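Local coordinates for C2 domain protein (Ramazzottius varieornatus, PDB 7DF2), which is a C2 domain protein, found specifically in tardigrades, that binds calcium ions, at residues A[69-74]-A[95-100]. Residues are numbered along the deposited sequence; the frame is centred on the assembly and turned at random.
Sequences DPKIIA and YITLVD. With CA (calcium ion), chain E; CA (calcium ion), chain D.
Each side-chain carbon of Ile73 meets Tyr95 or Thr97. CB faces Ile96 O and Tyr95 CB; CG1, turned between the backbone N and the carbonyl carbon (chi1 67°), comes within 3.5 Å of Tyr95 CD2; CD1 continues against Tyr95 CB and CG, the two side chains crossing at about a right angle, while CG2 branches to Thr97 OG1 (3.8 Å). Replacing Ile73 by alanine would remove CG1, CG2 and CD1 and is likely to open a gap beside the Tyr95 ring and leave Thr97 OG1 without its neighbouring CG2. Between Ile72 and Ile73 the antiparallel register slips by one residue, a classic beta bulge: Ile72 O accepts from both Leu98 N (2.9 Å) and Val99 N (3.3 Å), the latter on a lone pair in the carbonyl plane. Within this C2-type sandwich, strand 96-100 pairs with strand 70-77, which also borders strand 121-136. Beyond the bulge Ile96 N gives Ala74 O a nearly straight bond (2.7 Å, 172° at the hydrogen). Toward the second sheet, Ile72 and Val99 lie side by side, their CB atoms 4.0 Å apart, and both reach Ile110. On the face of Lys71, a water donates to Asp100 OD2 (2.6 Å) and accepts a weak bond from Lys71 NZ; Asp100 OD1 salt-bridges Lys135. The strand starts just after Asp69, whose OD2 binds two calcium ions, in sites shared with Asp63.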
loop_
_atom_site.group_PDB
_atom_site.type_symbol
_atom_site.label_atom_id
_atom_site.label_comp_id
_atom_site.label_asym_id
_atom_site.label_seq_id
_atom_site.Cartn_x
_atom_site.Cartn_y
_atom_site.Cartn_z
ATOM N N ASP A 69 -15.499 7.756 7.716
ATOM C CA ASP A 69 -16.118 7.177 6.518
ATOM C C ASP A 69 -15.005 6.875 5.529
ATOM O O ASP A 69 -14.804 7.611 4.551
ATOM C CB ASP A 69 -17.161 8.116 5.926
ATOM C CG ASP A 69 -18.023 8.712 6.991
ATOM O OD1 ASP A 69 -18.633 7.915 7.726
ATOM O OD2 ASP A 69 -18.029 9.957 7.144
ATOM N N PRO A 70 -14.245 5.807 5.768
ATOM C CA PRO A 70 -12.954 5.656 5.091
ATOM C C PRO A 70 -13.104 5.201 3.647
ATOM O O PRO A 70 -13.886 4.300 3.324
ATOM C CB PRO A 70 -12.235 4.599 5.934
ATOM C CG PRO A 70 -13.347 3.789 6.513
ATOM C CD PRO A 70 -14.469 4.750 6.766
ATOM N N LYS A 71 -12.363 5.866 2.774
ATOM C CA LYS A 71 -12.038 5.352 1.454
ATOM C C LYS A 71 -10.546 5.069 1.488
ATOM O O LYS A 71 -9.745 5.981 1.735
ATOM C CB LYS A 71 -12.385 6.346 0.340
ATOM C CG LYS A 71 -12.042 5.806 -1.067
ATOM C CD LYS A 71 -12.565 6.745 -2.168
ATOM C CE LYS A 71 -12.178 6.231 -3.556
ATOM N NZ LYS A 71 -12.654 7.132 -4.650
ATOM N N ILE A 72 -10.175 3.812 1.280
ATOM C CA ILE A 72 -8.797 3.366 1.444
ATOM C C ILE A 72 -8.330 2.800 0.116
ATOM O O ILE A 72 -8.979 1.909 -0.442
ATOM C CB ILE A 72 -8.682 2.324 2.574
ATOM C CG1 ILE A 72 -9.169 2.943 3.888
ATOM C CG2 ILE A 72 -7.238 1.836 2.708
ATOM C CD1 ILE A 72 -9.299 1.952 5.061
ATOM N N ILE A 73 -7.220 3.320 -0.397
ATOM C CA ILE A 73 -6.712 2.940 -1.711
ATOM C C ILE A 73 -5.251 2.531 -1.579
ATOM O O ILE A 73 -4.542 2.976 -0.672
ATOM C CB ILE A 73 -6.868 4.088 -2.741
ATOM C CG1 ILE A 73 -5.965 5.269 -2.366
ATOM C CG2 ILE A 73 -8.326 4.557 -2.807
ATOM C CD1 ILE A 73 -6.129 6.465 -3.303
ATOM N N ALA A 74 -4.802 1.653 -2.481
ATOM C CA ALA A 74 -3.478 1.052 -2.366
ATOM C C ALA A 74 -2.825 0.899 -3.733
ATOM O O ALA A 74 -3.494 0.801 -4.767
ATOM C CB ALA A 74 -3.535 -0.323 -1.683
ATOM N N TYR A 95 -4.411 4.293 -8.018
ATOM C CA TYR A 95 -4.460 3.327 -6.931
ATOM C C TYR A 95 -5.684 2.424 -7.082
ATOM O O TYR A 95 -6.649 2.745 -7.783
ATOM C CB TYR A 95 -4.530 4.026 -5.569
ATOM C CG TYR A 95 -3.275 4.702 -5.065
ATOM C CD1 TYR A 95 -2.550 5.595 -5.855
ATOM C CD2 TYR A 95 -2.843 4.480 -3.757
ATOM C CE1 TYR A 95 -1.408 6.241 -5.353
ATOM C CE2 TYR A 95 -1.717 5.118 -3.253
ATOM C CZ TYR A 95 -1.007 5.995 -4.050
ATOM O OH TYR A 95 0.111 6.597 -3.524
ATOM N N ILE A 96 -5.655 1.296 -6.381
ATOM C CA ILE A 96 -6.781 0.364 -6.332
ATOM C C ILE A 96 -7.598 0.646 -5.078
ATOM O O ILE A 96 -7.047 0.664 -3.969
ATOM C CB ILE A 96 -6.285 -1.092 -6.332
ATOM C CG1 ILE A 96 -5.295 -1.336 -7.478
ATOM C CG2 ILE A 96 -7.474 -2.069 -6.330
ATOM C CD1 ILE A 96 -5.848 -1.022 -8.831
ATOM N N THR A 97 -8.914 0.830 -5.230
ATOM C CA THR A 97 -9.779 1.050 -4.071
ATOM C C THR A 97 -10.041 -0.277 -3.360
ATOM O O THR A 97 -10.537 -1.230 -3.972
ATOM C CB THR A 97 -11.099 1.707 -4.477
ATOM O OG1 THR A 97 -10.837 2.948 -5.135
ATOM C CG2 THR A 97 -11.958 2.006 -3.257
ATOM N N LEU A 98 -9.704 -0.338 -2.071
ATOM C CA LEU A 98 -9.928 -1.518 -1.250
ATOM C C LEU A 98 -11.151 -1.406 -0.354
ATOM O O LEU A 98 -11.847 -2.406 -0.139
ATOM C CB LEU A 98 -8.708 -1.795 -0.371
ATOM C CG LEU A 98 -7.362 -1.851 -1.083
ATOM C CD1 LEU A 98 -6.258 -2.169 -0.085
ATOM C CD2 LEU A 98 -7.379 -2.871 -2.200
ATOM N N VAL A 99 -11.407 -0.220 0.200
ATOM C CA VAL A 99 -12.507 0.029 1.119
ATOM C C VAL A 99 -13.170 1.334 0.711
ATOM O O VAL A 99 -12.487 2.320 0.413
ATOM C CB VAL A 99 -12.017 0.105 2.581
ATOM C CG1 VAL A 99 -13.175 0.406 3.521
ATOM C CG2 VAL A 99 -11.284 -1.190 2.960
ATOM N N ASP A 100 -14.501 1.354 0.712
ATOM C CA ASP A 100 -15.238 2.609 0.508
ATOM C C ASP A 100 -16.490 2.524 1.377
ATOM O O ASP A 100 -17.540 2.051 0.921
ATOM C CB ASP A 100 -15.567 2.828 -0.961
ATOM C CG ASP A 100 -16.014 4.243 -1.251
ATOM O OD1 ASP A 100 -16.361 4.943 -0.286
ATOM O OD2 ASP A 100 -16.015 4.655 -2.432
HETATM CA CA CA E . -19.083 9.709 9.472
HETATM CA CA CA D . -16.906 12.000 7.062
HETATM O O HOH W 1 -14.941 4.854 -4.844
HETATM O O HOH W 2 -19.136 12.894 6.815
HETATM O O HOH W 3 -21.085 10.196 8.147
#